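Local coordinates for protein ribonucleoside-diphosphate reductase (PDB 5IM3) that probably catalyses the reduction of ribonucleoside diphosphates to deoxyribonucleoside diphosphates for DNA synthesis and binds dATP as an allosteric effector, including at an N-terminal ATP cone, at residues D871-L876 and G899-Y904; C587-L592 and I766-P771; W858-A863 and R893-R898. All coordinates share one frame; numbering follows the deposited sequence.

Followed from the N terminus, contact 2 comes first: 587-592 meets 766-771, closing a loop of 173 residues between two irregular segments of the barrel domain. Only after that does the chain reach helix 856-866, where contact 3 opens. Contact 1 opens at 871-876 before contact 3 closes at 893-898, then closes itself at 899-904, so these two cross rather than nest. Contacts 1 and 2 have centres about 7 Å apart and touch through hydrogen bonds and packing; contacts 1 and 3 lie about 10 Å apart and also touch. Contact 1 thus joins the helix pair of contact 3 to the loops of contact 2; the centres of contacts 2 and 3 are about 17 Å apart.

Contact 1: D871-L876 and G899-Y904; sequences DQAQSL and GLKTTY
K901 reaches to the backbone carbonyl of Q872, making one of two hydrogen bonds between the segments. Its chain is extended beyond CG, and NZ bonds to Q872 O at 2.9 Å, with the nitrogen tilted 29° from the carbonyl plane. D871 O also approaches NZ, at 2.8 Å, but the angle there is too poor for a bond. Q872 O has a second donor in Q867 NE2. At the other end of the contact Y904 N donates to L876 O over 2.9 Å. T902 OG1 finds its hydrogen-bond partner in T588 O, and the same oxygen lies 3.6 Å from A873 CB.

Both segments are loops of the barrel domain. 871-876 runs between helix 856-866 and strand 878-881; 899-904 follows a Schellman motif that ends helix 885-897, with G899 as its C-prime residue, and leads toward strand 906-909.

Apolar contact is concentrated at L876, whose CD2 meets L900 CD1 at 3.6 Å, the two side chains crossing at about a right angle. A863 of helix 856-866 touches both leucines. A873 CB packs on K901 CB, 4.0 Å away. S875 CB lies 3.9 Å from Y904 CD2, obliquely to the phenol ring, which also meets W562 edge-to-face.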
ATOM      1  N   ASP A 871      47.102 -10.457  -3.157  1.00 55.41           N
ATOM      2  CA  ASP A 871      47.577  -9.728  -1.984  1.00 56.28           C
ATOM      3  C   ASP A 871      46.750  -8.477  -1.708  1.00 51.13           C
ATOM      4  O   ASP A 871      46.643  -8.066  -0.549  1.00 50.01           O
ATOM      5  CB  ASP A 871      49.062  -9.363  -2.124  1.00 57.90           C
ATOM      6  CG  ASP A 871      49.430  -8.882  -3.515  1.00 60.10           C
ATOM      7  OD1 ASP A 871      48.524  -8.654  -4.341  1.00 60.51           O
ATOM      8  OD2 ASP A 871      50.639  -8.734  -3.783  1.00 63.64           O
ATOM      9  N   GLN A 872      46.150  -7.874  -2.726  1.00 51.53           N
ATOM     10  CA  GLN A 872      45.225  -6.761  -2.545  1.00 49.26           C
ATOM     11  C   GLN A 872      43.795  -7.309  -2.556  1.00 46.17           C
ATOM     12  O   GLN A 872      43.536  -8.260  -1.812  1.00 47.81           O
ATOM     13  CB  GLN A 872      45.510  -5.683  -3.589  1.00 50.27           C
ATOM     14  CG  GLN A 872      46.948  -5.197  -3.611  1.00 52.35           C
ATOM     15  CD  GLN A 872      47.082  -3.820  -4.232  1.00 51.31           C
ATOM     16  OE1 GLN A 872      46.450  -2.860  -3.787  1.00 49.48           O
ATOM     17  NE2 GLN A 872      47.902  -3.719  -5.268  1.00 52.45           N
ATOM     18  N   ALA A 873      42.868  -6.772  -3.341  1.00 42.54           N
ATOM     19  CA  ALA A 873      41.475  -7.211  -3.315  1.00 43.60           C
ATOM     20  C   ALA A 873      40.980  -7.328  -4.756  1.00 43.55           C
ATOM     21  O   ALA A 873      41.767  -7.434  -5.703  1.00 40.84           O
ATOM     22  CB  ALA A 873      40.635  -6.251  -2.460  1.00 40.93           C
ATOM     23  N   GLN A 874      39.659  -7.322  -4.934  1.00 47.32           N
ATOM     24  CA  GLN A 874      39.059  -7.409  -6.258  1.00 50.20           C
ATOM     25  C   GLN A 874      37.711  -6.705  -6.253  1.00 48.84           C
ATOM     26  O   GLN A 874      36.933  -6.845  -5.303  1.00 52.32           O
ATOM     27  CB  GLN A 874      38.892  -8.871  -6.699  1.00 56.52           C
ATOM     28  CG  GLN A 874      38.137  -9.744  -5.716  1.00 57.42           C
ATOM     29  CD  GLN A 874      38.295 -11.226  -6.006  1.00 61.13           C
ATOM     30  OE1 GLN A 874      37.971 -11.700  -7.097  1.00 61.61           O
ATOM     31  NE2 GLN A 874      38.802 -11.966  -5.026  1.00 63.13           N
ATOM     32  N   SER A 875      37.445  -5.947  -7.316  1.00 43.49           N
ATOM     33  CA  SER A 875      36.164  -5.263  -7.460  1.00 42.33           C
ATOM     34  C   SER A 875      35.070  -6.282  -7.755  1.00 43.94           C
ATOM     35  O   SER A 875      35.088  -6.938  -8.803  1.00 45.66           O
ATOM     36  CB  SER A 875      36.243  -4.225  -8.574  1.00 39.84           C
ATOM     37  OG  SER A 875      37.238  -3.267  -8.292  1.00 41.12           O
ATOM     38  N   LEU A 876      34.116  -6.409  -6.840  1.00 45.82           N
ATOM     39  CA  LEU A 876      33.130  -7.485  -6.882  1.00 47.73           C
ATOM     40  C   LEU A 876      31.727  -6.892  -6.888  1.00 47.98           C
ATOM     41  O   LEU A 876      31.183  -6.559  -5.831  1.00 47.26           O
ATOM     42  CB  LEU A 876      33.314  -8.428  -5.699  1.00 48.18           C
ATOM     43  CG  LEU A 876      32.438  -9.681  -5.730  1.00 51.43           C
ATOM     44  CD1 LEU A 876      32.788 -10.555  -6.930  1.00 50.25           C
ATOM     45  CD2 LEU A 876      32.586 -10.459  -4.435  1.00 52.04           C
ATOM     46  N   GLY A 899      35.833 -14.670   3.830  1.00 55.49           N
ATOM     47  CA  GLY A 899      37.133 -14.037   3.783  1.00 55.27           C
ATOM     48  C   GLY A 899      37.311 -13.004   2.698  1.00 52.87           C
ATOM     49  O   GLY A 899      38.451 -12.698   2.334  1.00 53.90           O
ATOM     50  N   LEU A 900      36.228 -12.448   2.167  1.00 48.45           N
ATOM     51  CA  LEU A 900      36.359 -11.390   1.176  1.00 48.99           C
ATOM     52  C   LEU A 900      36.799 -10.092   1.840  1.00 48.11           C
ATOM     53  O   LEU A 900      36.425  -9.795   2.980  1.00 46.51           O
ATOM     54  CB  LEU A 900      35.040 -11.183   0.431  1.00 49.80           C
ATOM     55  CG  LEU A 900      34.631 -12.273  -0.565  1.00 53.11           C
ATOM     56  CD1 LEU A 900      33.291 -11.921  -1.184  1.00 53.33           C
ATOM     57  CD2 LEU A 900      35.681 -12.469  -1.653  1.00 52.95           C
ATOM     58  N   LYS A 901      37.614  -9.324   1.122  1.00 47.60           N
ATOM     59  CA  LYS A 901      38.080  -8.037   1.619  1.00 47.80           C
ATOM     60  C   LYS A 901      37.135  -6.900   1.269  1.00 48.32           C
ATOM     61  O   LYS A 901      36.992  -5.961   2.059  1.00 48.81           O
ATOM     62  CB  LYS A 901      39.473  -7.729   1.057  1.00 46.72           C
ATOM     63  CG  LYS A 901      40.540  -8.735   1.449  1.00 48.32           C
ATOM     64  CD  LYS A 901      41.912  -8.287   0.980  1.00 50.49           C
ATOM     65  CE  LYS A 901      42.988  -9.289   1.361  1.00 51.61           C
ATOM     66  NZ  LYS A 901      44.323  -8.847   0.888  1.00 52.81           N
ATOM     67  N   THR A 902      36.484  -6.959   0.109  1.00 49.67           N
ATOM     68  CA  THR A 902      35.660  -5.854  -0.357  1.00 48.89           C
ATOM     69  C   THR A 902      34.452  -6.382  -1.114  1.00 47.52           C
ATOM     70  O   THR A 902      34.462  -7.492  -1.654  1.00 48.56           O
ATOM     71  CB  THR A 902      36.453  -4.913  -1.275  1.00 47.05           C
ATOM     72  OG1 THR A 902      37.065  -5.677  -2.323  1.00 47.48           O
ATOM     73  CG2 THR A 902      37.524  -4.164  -0.496  1.00 47.90           C
ATOM     74  N   THR A 903      33.405  -5.564  -1.141  1.00 43.94           N
ATOM     75  CA  THR A 903      32.326  -5.706  -2.102  1.00 43.38           C
ATOM     76  C   THR A 903      32.121  -4.354  -2.763  1.00 40.38           C
ATOM     77  O   THR A 903      32.548  -3.318  -2.247  1.00 38.01           O
ATOM     78  CB  THR A 903      31.006  -6.197  -1.469  1.00 45.72           C
ATOM     79  OG1 THR A 903      30.438  -5.167  -0.648  1.00 45.49           O
ATOM     80  CG2 THR A 903      31.232  -7.452  -0.635  1.00 46.22           C
ATOM     81  N   TYR A 904      31.464  -4.376  -3.916  1.00 41.89           N
ATOM     82  CA  TYR A 904      31.355  -3.196  -4.760  1.00 42.53           C
ATOM     83  C   TYR A 904      29.881  -2.845  -4.942  1.00 44.62           C
ATOM     84  O   TYR A 904      29.120  -2.859  -3.969  1.00 45.62           O
ATOM     85  CB  TYR A 904      32.067  -3.465  -6.095  1.00 45.41           C
ATOM     86  CG  TYR A 904      32.452  -2.248  -6.917  1.00 44.95           C
ATOM     87  CD1 TYR A 904      32.439  -0.969  -6.376  1.00 43.84           C
ATOM     88  CD2 TYR A 904      32.824  -2.390  -8.249  1.00 44.96           C
ATOM     89  CE1 TYR A 904      32.787   0.131  -7.137  1.00 45.51           C
ATOM     90  CE2 TYR A 904      33.169  -1.297  -9.016  1.00 44.00           C
ATOM     91  CZ  TYR A 904      33.151  -0.042  -8.459  1.00 46.67           C
ATOM     92  OH  TYR A 904      33.501   1.044  -9.229  1.00 49.67           O
TER

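Contact 2: C587-L592 and I766-P771; sequences CTEITL and IMAIAP
E589 carries most of this contact, lying against I769 and A770 through nearly the whole length of its side chain. At the root of that side chain CB is 3.3 Å from I769 O. CG stands between the backbone N and the carbonyl carbon (chi1 83°), and the bend at chi2 (-74°) brings CD to 3.7 Å from A770 CB. The carboxylate thus approaches the methyl of A770, with OE2 3.3 Å from A770 CB. Both carboxylate oxygens accept their hydrogen bonds from outside the two segments, immediately next to them in the chain, so the group is anchored at its tip while its stem packs on the backbone of 769-770.

I590 uses a single branch. Its CG1 lies anti to the carbonyl carbon and CD1 is turned back (chi2 -61°), reaching A768 CB at 3.7 Å. A768 CB is also 3.7 Å from E589 O and 4.0 Å from E589 CG, so A768 is met by two successive residues. At the other end C587 CB packs on the ring carbon CD of P771, 4.0 Å away.

Between these two segments the contact is thus made by packing; hydrogen bonding is supplied by third parties. A873 is bonded through its backbone to both E589 and I769, and N585 OD1 accepts from the amides of E589 and I590. The contact joins two loops of the barrel domain and is partly buried. Strand 600-608 packs through L604 on E589 and I590, whereas helix 679-707 takes the side chains of I766 and M767.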
ATOM      1  N   CYS A 587      37.242   2.086  -6.439  1.00 42.62           N
ATOM      2  CA  CYS A 587      36.655   0.887  -7.026  1.00 44.75           C
ATOM      3  C   CYS A 587      36.766  -0.341  -6.127  1.00 43.00           C
ATOM      4  O   CYS A 587      36.324  -1.422  -6.525  1.00 41.14           O
ATOM      5  CB  CYS A 587      37.304   0.615  -8.388  1.00 47.53           C
ATOM      6  SG  CYS A 587      37.099   1.988  -9.554  1.00 49.70           S
ATOM      7  N   THR A 588      37.353  -0.200  -4.936  1.00 41.42           N
ATOM      8  CA  THR A 588      37.288  -1.192  -3.857  1.00 40.69           C
ATOM      9  C   THR A 588      38.072  -2.466  -4.162  1.00 40.28           C
ATOM     10  O   THR A 588      37.671  -3.550  -3.743  1.00 45.06           O
ATOM     11  CB  THR A 588      35.836  -1.549  -3.504  1.00 40.55           C
ATOM     12  OG1 THR A 588      35.281  -2.411  -4.505  1.00 42.76           O
ATOM     13  CG2 THR A 588      34.990  -0.288  -3.374  1.00 40.09           C
ATOM     14  N   GLU A 589      39.204  -2.363  -4.865  1.00 43.71           N
ATOM     15  CA  GLU A 589      40.088  -3.505  -5.070  1.00 45.82           C
ATOM     16  C   GLU A 589      41.509  -3.261  -4.577  1.00 47.09           C
ATOM     17  O   GLU A 589      42.335  -4.178  -4.645  1.00 46.83           O
ATOM     18  CB  GLU A 589      40.128  -3.903  -6.555  1.00 48.47           C
ATOM     19  CG  GLU A 589      41.099  -3.104  -7.440  1.00 49.77           C
ATOM     20  CD  GLU A 589      40.615  -1.703  -7.746  1.00 50.41           C
ATOM     21  OE1 GLU A 589      39.576  -1.288  -7.190  1.00 50.59           O
ATOM     22  OE2 GLU A 589      41.274  -1.019  -8.553  1.00 51.84           O
ATOM     23  N   ILE A 590      41.815  -2.065  -4.081  1.00 44.36           N
ATOM     24  CA  ILE A 590      43.167  -1.686  -3.686  1.00 46.32           C
ATOM     25  C   ILE A 590      43.231  -1.600  -2.168  1.00 46.62           C
ATOM     26  O   ILE A 590      42.309  -1.084  -1.527  1.00 45.95           O
ATOM     27  CB  ILE A 590      43.567  -0.346  -4.335  1.00 44.85           C
ATOM     28  CG1 ILE A 590      43.454  -0.444  -5.860  1.00 44.14           C
ATOM     29  CG2 ILE A 590      44.969   0.059  -3.918  1.00 44.88           C
ATOM     30  CD1 ILE A 590      44.350  -1.503  -6.490  1.00 44.66           C
ATOM     31  N   THR A 591      44.335  -2.104  -1.591  1.00 45.74           N
ATOM     32  CA  THR A 591      44.532  -2.095  -0.137  1.00 49.18           C
ATOM     33  C   THR A 591      45.989  -1.703   0.127  1.00 48.69           C
ATOM     34  O   THR A 591      46.858  -2.554   0.325  1.00 48.34           O
ATOM     35  CB  THR A 591      44.186  -3.444   0.498  1.00 50.42           C
ATOM     36  OG1 THR A 591      44.963  -4.482  -0.110  1.00 52.27           O
ATOM     37  CG2 THR A 591      42.708  -3.760   0.330  1.00 50.47           C
ATOM     38  N   LEU A 592      46.244  -0.395   0.134  1.00 49.28           N
ATOM     39  CA  LEU A 592      47.577   0.155   0.332  1.00 49.93           C
ATOM     40  C   LEU A 592      47.584   1.104   1.527  1.00 48.03           C
ATOM     41  O   LEU A 592      46.564   1.710   1.865  1.00 45.15           O
ATOM     42  CB  LEU A 592      48.052   0.898  -0.922  1.00 50.85           C
ATOM     43  CG  LEU A 592      48.155   0.077  -2.210  1.00 51.28           C
ATOM     44  CD1 LEU A 592      48.471   0.987  -3.388  1.00 49.69           C
ATOM     45  CD2 LEU A 592      49.208  -1.013  -2.079  1.00 51.39           C
ATOM     46  N   ILE A 766      51.273  -6.937  -5.657  1.00 54.46           N
ATOM     47  CA  ILE A 766      51.390  -7.411  -7.032  1.00 56.22           C
ATOM     48  C   ILE A 766      50.047  -7.392  -7.752  1.00 56.01           C
ATOM     49  O   ILE A 766      49.948  -6.927  -8.892  1.00 54.79           O
ATOM     50  CB  ILE A 766      52.005  -8.826  -7.091  1.00 58.92           C
ATOM     51  CG1 ILE A 766      53.208  -8.973  -6.153  1.00 59.07           C
ATOM     52  CG2 ILE A 766      52.420  -9.136  -8.520  1.00 59.21           C
ATOM     53  CD1 ILE A 766      54.431  -8.252  -6.611  1.00 60.71           C
ATOM     54  N   MET A 767      49.004  -7.917  -7.113  1.00 56.63           N
ATOM     55  CA  MET A 767      47.776  -8.286  -7.803  1.00 57.45           C
ATOM     56  C   MET A 767      46.576  -7.517  -7.269  1.00 55.18           C
ATOM     57  O   MET A 767      46.458  -7.275  -6.064  1.00 54.58           O
ATOM     58  CB  MET A 767      47.521  -9.780  -7.661  1.00 61.47           C
ATOM     59  CG  MET A 767      48.685 -10.632  -8.114  1.00 65.66           C
ATOM     60  SD  MET A 767      48.552 -12.304  -7.489  1.00 69.27           S
ATOM     61  CE  MET A 767      47.185 -12.900  -8.479  1.00 70.03           C
ATOM     62  N   ALA A 768      45.686  -7.151  -8.187  1.00 50.08           N
ATOM     63  CA  ALA A 768      44.405  -6.543  -7.855  1.00 48.79           C
ATOM     64  C   ALA A 768      43.522  -6.641  -9.088  1.00 45.34           C
ATOM     65  O   ALA A 768      43.977  -6.342 -10.195  1.00 44.68           O
ATOM     66  CB  ALA A 768      44.574  -5.085  -7.421  1.00 46.49           C
ATOM     67  N   ILE A 769      42.277  -7.068  -8.902  1.00 40.11           N
ATOM     68  CA  ILE A 769      41.331  -7.225 -10.002  1.00 41.75           C
ATOM     69  C   ILE A 769      40.426  -5.999  -9.991  1.00 41.28           C
ATOM     70  O   ILE A 769      39.521  -5.879  -9.163  1.00 41.42           O
ATOM     71  CB  ILE A 769      40.531  -8.527  -9.893  1.00 43.01           C
ATOM     72  CG1 ILE A 769      41.472  -9.733  -9.918  1.00 42.21           C
ATOM     73  CG2 ILE A 769      39.523  -8.628 -11.035  1.00 40.97           C
ATOM     74  CD1 ILE A 769      40.766 -11.068  -9.698  1.00 46.34           C
ATOM     75  N   ALA A 770      40.670  -5.093 -10.922  1.00 46.20           N
ATOM     76  CA  ALA A 770      39.929  -3.858 -11.077  1.00 46.12           C
ATOM     77  C   ALA A 770      38.950  -3.966 -12.234  1.00 47.56           C
ATOM     78  O   ALA A 770      39.068  -4.860 -13.078  1.00 48.86           O
ATOM     79  CB  ALA A 770      40.894  -2.695 -11.328  1.00 46.71           C
ATOM     80  N   PRO A 771      37.961  -3.076 -12.307  1.00 45.29           N
ATOM     81  CA  PRO A 771      37.106  -3.039 -13.498  1.00 47.37           C
ATOM     82  C   PRO A 771      37.941  -2.772 -14.741  1.00 47.56           C
ATOM     83  O   PRO A 771      39.015  -2.170 -14.676  1.00 49.29           O
ATOM     84  CB  PRO A 771      36.134  -1.889 -13.206  1.00 45.31           C
ATOM     85  CG  PRO A 771      36.130  -1.771 -11.711  1.00 44.54           C
ATOM     86  CD  PRO A 771      37.527  -2.103 -11.292  1.00 44.74           C
TER

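Contact 3: W858-A863 and R893-R898; sequences WIVEAA and RMAWFR
V860 and E861 on helix 856-866 pack against M894 and A895 near the C-terminal end of helix 885-897 and R898 just beyond it, a near-parallel helix pair of the barrel domain joined by a connection that contains strand 878-881. The short helical segments run 15° from parallel, with axes 9.7 Å apart, and the closest backbone approach is V860 to A895.

The apolar half centres on V860 CG1. Placed anti to the backbone N (chi1 172°), this methyl touches A895 CA at 3.8 Å and M894 CG at 3.9 Å. The methionine is extended beyond CG, and its terminal CE reaches E861 CG at 3.7 Å, those two side chains crossing at about a right angle.

The charged half is a salt bridge between E861 OE2 and R898 NE, 2.8 Å apart. Its geometry is electrostatic rather than directional: OE2 lies over one face of the guanidinium, well out of its plane, so no N-H points at it, and the carboxylate and guanidinium planes are 63° apart. F897 CD2 lies over the opposite face, toward the rim. R898, the first residue to leave the helical conformation, bends at chi2, and its CD is likewise 3.1 Å from E861 OE2. Weak, long ion pairs add R865 on the E861 side and E741 on the R898 side.

Around the pair, helix 679-707 touches E861 and W858 through I682, while helix 489-496 packs against the side chains of R893 and W896.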
ATOM      1  N   TRP A 858      27.468 -18.336  -6.041  1.00 61.31           N
ATOM      2  CA  TRP A 858      28.547 -18.737  -6.941  1.00 59.54           C
ATOM      3  C   TRP A 858      29.561 -17.614  -7.119  1.00 55.84           C
ATOM      4  O   TRP A 858      30.772 -17.859  -7.132  1.00 54.79           O
ATOM      5  CB  TRP A 858      27.979 -19.157  -8.297  1.00 56.92           C
ATOM      6  CG  TRP A 858      27.056 -20.329  -8.236  1.00 60.31           C
ATOM      7  CD1 TRP A 858      25.705 -20.315  -8.417  1.00 59.00           C
ATOM      8  CD2 TRP A 858      27.412 -21.697  -7.984  1.00 61.43           C
ATOM      9  NE1 TRP A 858      25.197 -21.583  -8.289  1.00 61.79           N
ATOM     10  CE2 TRP A 858      26.224 -22.449  -8.022  1.00 62.58           C
ATOM     11  CE3 TRP A 858      28.619 -22.354  -7.727  1.00 62.35           C
ATOM     12  CZ2 TRP A 858      26.206 -23.827  -7.814  1.00 67.42           C
ATOM     13  CZ3 TRP A 858      28.598 -23.723  -7.517  1.00 65.91           C
ATOM     14  CH2 TRP A 858      27.400 -24.444  -7.565  1.00 68.16           C
ATOM     15  N   ILE A 859      29.085 -16.374  -7.257  1.00 58.11           N
ATOM     16  CA  ILE A 859      29.983 -15.242  -7.470  1.00 56.89           C
ATOM     17  C   ILE A 859      30.808 -14.973  -6.218  1.00 58.38           C
ATOM     18  O   ILE A 859      31.985 -14.598  -6.301  1.00 58.35           O
ATOM     19  CB  ILE A 859      29.175 -14.000  -7.893  1.00 56.21           C
ATOM     20  CG1 ILE A 859      28.245 -14.328  -9.066  1.00 57.68           C
ATOM     21  CG2 ILE A 859      30.104 -12.854  -8.269  1.00 54.65           C
ATOM     22  CD1 ILE A 859      28.953 -14.862 -10.286  1.00 57.00           C
ATOM     23  N   VAL A 860      30.205 -15.146  -5.039  1.00 55.24           N
ATOM     24  CA  VAL A 860      30.925 -14.911  -3.792  1.00 55.99           C
ATOM     25  C   VAL A 860      31.974 -15.993  -3.571  1.00 58.83           C
ATOM     26  O   VAL A 860      33.136 -15.699  -3.262  1.00 56.75           O
ATOM     27  CB  VAL A 860      29.935 -14.837  -2.616  1.00 56.32           C
ATOM     28  CG1 VAL A 860      30.679 -14.786  -1.285  1.00 56.25           C
ATOM     29  CG2 VAL A 860      29.027 -13.627  -2.768  1.00 53.90           C
ATOM     30  N   GLU A 861      31.579 -17.263  -3.711  1.00 63.38           N
ATOM     31  CA  GLU A 861      32.515 -18.359  -3.482  1.00 67.13           C
ATOM     32  C   GLU A 861      33.679 -18.307  -4.463  1.00 65.30           C
ATOM     33  O   GLU A 861      34.822 -18.604  -4.097  1.00 66.06           O
ATOM     34  CB  GLU A 861      31.792 -19.701  -3.589  1.00 73.34           C
ATOM     35  CG  GLU A 861      31.342 -20.270  -2.254  1.00 78.06           C
ATOM     36  CD  GLU A 861      32.509 -20.644  -1.361  1.00 81.96           C
ATOM     37  OE1 GLU A 861      33.642 -20.758  -1.877  1.00 82.26           O
ATOM     38  OE2 GLU A 861      32.293 -20.817  -0.142  1.00 85.35           O
ATOM     39  N   ALA A 862      33.404 -17.942  -5.716  1.00 57.20           N
ATOM     40  CA  ALA A 862      34.476 -17.789  -6.692  1.00 55.81           C
ATOM     41  C   ALA A 862      35.431 -16.680  -6.273  1.00 55.40           C
ATOM     42  O   ALA A 862      36.655 -16.853  -6.296  1.00 56.86           O
ATOM     43  CB  ALA A 862      33.888 -17.498  -8.071  1.00 55.01           C
ATOM     44  N   ALA A 863      34.883 -15.527  -5.884  1.00 54.52           N
ATOM     45  CA  ALA A 863      35.725 -14.429  -5.428  1.00 51.50           C
ATOM     46  C   ALA A 863      36.498 -14.820  -4.176  1.00 52.08           C
ATOM     47  O   ALA A 863      37.659 -14.431  -4.009  1.00 53.77           O
ATOM     48  CB  ALA A 863      34.871 -13.189  -5.172  1.00 49.97           C
ATOM     49  N   ARG A 893      26.578 -11.439   4.776  1.00 57.43           N
ATOM     50  CA  ARG A 893      27.163 -12.302   5.797  1.00 59.51           C
ATOM     51  C   ARG A 893      28.093 -13.328   5.161  1.00 60.91           C
ATOM     52  O   ARG A 893      29.202 -13.564   5.653  1.00 60.38           O
ATOM     53  CB  ARG A 893      26.069 -13.020   6.590  1.00 61.29           C
ATOM     54  CG  ARG A 893      25.318 -12.157   7.586  1.00 61.90           C
ATOM     55  CD  ARG A 893      24.564 -13.023   8.585  1.00 63.89           C
ATOM     56  NE  ARG A 893      23.611 -12.251   9.379  1.00 64.29           N
ATOM     57  CZ  ARG A 893      23.192 -12.593  10.593  1.00 67.80           C
ATOM     58  NH1 ARG A 893      23.647 -13.696  11.176  1.00 70.00           N
ATOM     59  NH2 ARG A 893      22.323 -11.823  11.235  1.00 68.28           N
ATOM     60  N   MET A 894      27.649 -13.951   4.067  1.00 63.04           N
ATOM     61  CA  MET A 894      28.466 -14.948   3.385  1.00 62.09           C
ATOM     62  C   MET A 894      29.753 -14.332   2.852  1.00 58.49           C
ATOM     63  O   MET A 894      30.828 -14.932   2.961  1.00 58.57           O
ATOM     64  CB  MET A 894      27.661 -15.583   2.249  1.00 64.17           C
ATOM     65  CG  MET A 894      28.430 -16.591   1.405  1.00 66.75           C
ATOM     66  SD  MET A 894      27.487 -17.147  -0.032  1.00 70.60           S
ATOM     67  CE  MET A 894      28.636 -18.320  -0.746  1.00 71.00           C
ATOM     68  N   ALA A 895      29.660 -13.138   2.262  1.00 51.49           N
ATOM     69  CA  ALA A 895      30.852 -12.469   1.748  1.00 50.36           C
ATOM     70  C   ALA A 895      31.895 -12.288   2.843  1.00 49.72           C
ATOM     71  O   ALA A 895      33.089 -12.534   2.625  1.00 48.17           O
ATOM     72  CB  ALA A 895      30.474 -11.117   1.144  1.00 48.11           C
ATOM     73  N   TRP A 896      31.463 -11.853   4.026  1.00 49.76           N
ATOM     74  CA  TRP A 896      32.378 -11.716   5.154  1.00 51.42           C
ATOM     75  C   TRP A 896      32.836 -13.082   5.652  1.00 53.40           C
ATOM     76  O   TRP A 896      34.025 -13.297   5.911  1.00 53.63           O
ATOM     77  CB  TRP A 896      31.691 -10.928   6.271  1.00 50.90           C
ATOM     78  CG  TRP A 896      32.522 -10.740   7.498  1.00 48.93           C
ATOM     79  CD1 TRP A 896      33.622  -9.943   7.631  1.00 47.32           C
ATOM     80  CD2 TRP A 896      32.309 -11.349   8.774  1.00 52.66           C
ATOM     81  NE1 TRP A 896      34.111 -10.024   8.912  1.00 49.97           N
ATOM     82  CE2 TRP A 896      33.322 -10.880   9.634  1.00 51.54           C
ATOM     83  CE3 TRP A 896      31.360 -12.246   9.274  1.00 52.99           C
ATOM     84  CZ2 TRP A 896      33.416 -11.281  10.963  1.00 52.11           C
ATOM     85  CZ3 TRP A 896      31.455 -12.641  10.590  1.00 55.95           C
ATOM     86  CH2 TRP A 896      32.473 -12.154  11.424  1.00 56.47           C
ATOM     87  N   PHE A 897      31.899 -14.019   5.785  1.00 58.45           N
ATOM     88  CA  PHE A 897      32.229 -15.347   6.295  1.00 61.45           C
ATOM     89  C   PHE A 897      33.248 -16.057   5.407  1.00 61.85           C
ATOM     90  O   PHE A 897      33.986 -16.927   5.886  1.00 63.38           O
ATOM     91  CB  PHE A 897      30.945 -16.173   6.419  1.00 61.14           C
ATOM     92  CG  PHE A 897      31.113 -17.462   7.170  1.00 64.30           C
ATOM     93  CD1 PHE A 897      31.316 -17.463   8.539  1.00 65.22           C
ATOM     94  CD2 PHE A 897      31.042 -18.676   6.508  1.00 66.05           C
ATOM     95  CE1 PHE A 897      31.464 -18.650   9.231  1.00 67.95           C
ATOM     96  CE2 PHE A 897      31.188 -19.864   7.195  1.00 68.79           C
ATOM     97  CZ  PHE A 897      31.400 -19.850   8.557  1.00 70.32           C
ATOM     98  N   ARG A 898      33.314 -15.699   4.124  1.00 63.55           N
ATOM     99  CA  ARG A 898      34.196 -16.364   3.170  1.00 64.22           C
ATOM    100  C   ARG A 898      35.506 -15.615   2.955  1.00 62.32           C
ATOM    101  O   ARG A 898      36.222 -15.896   1.988  1.00 61.45           O
ATOM    102  CB  ARG A 898      33.478 -16.559   1.833  1.00 62.55           C
ATOM    103  CG  ARG A 898      32.305 -17.518   1.891  1.00 64.54           C
ATOM    104  CD  ARG A 898      32.770 -18.929   2.213  1.00 69.65           C
ATOM    105  NE  ARG A 898      31.663 -19.844   2.455  1.00 72.59           N
ATOM    106  CZ  ARG A 898      31.815 -21.100   2.858  1.00 76.12           C
ATOM    107  NH1 ARG A 898      33.031 -21.593   3.055  1.00 77.25           N
ATOM    108  NH2 ARG A 898      30.751 -21.863   3.062  1.00 79.26           N
TER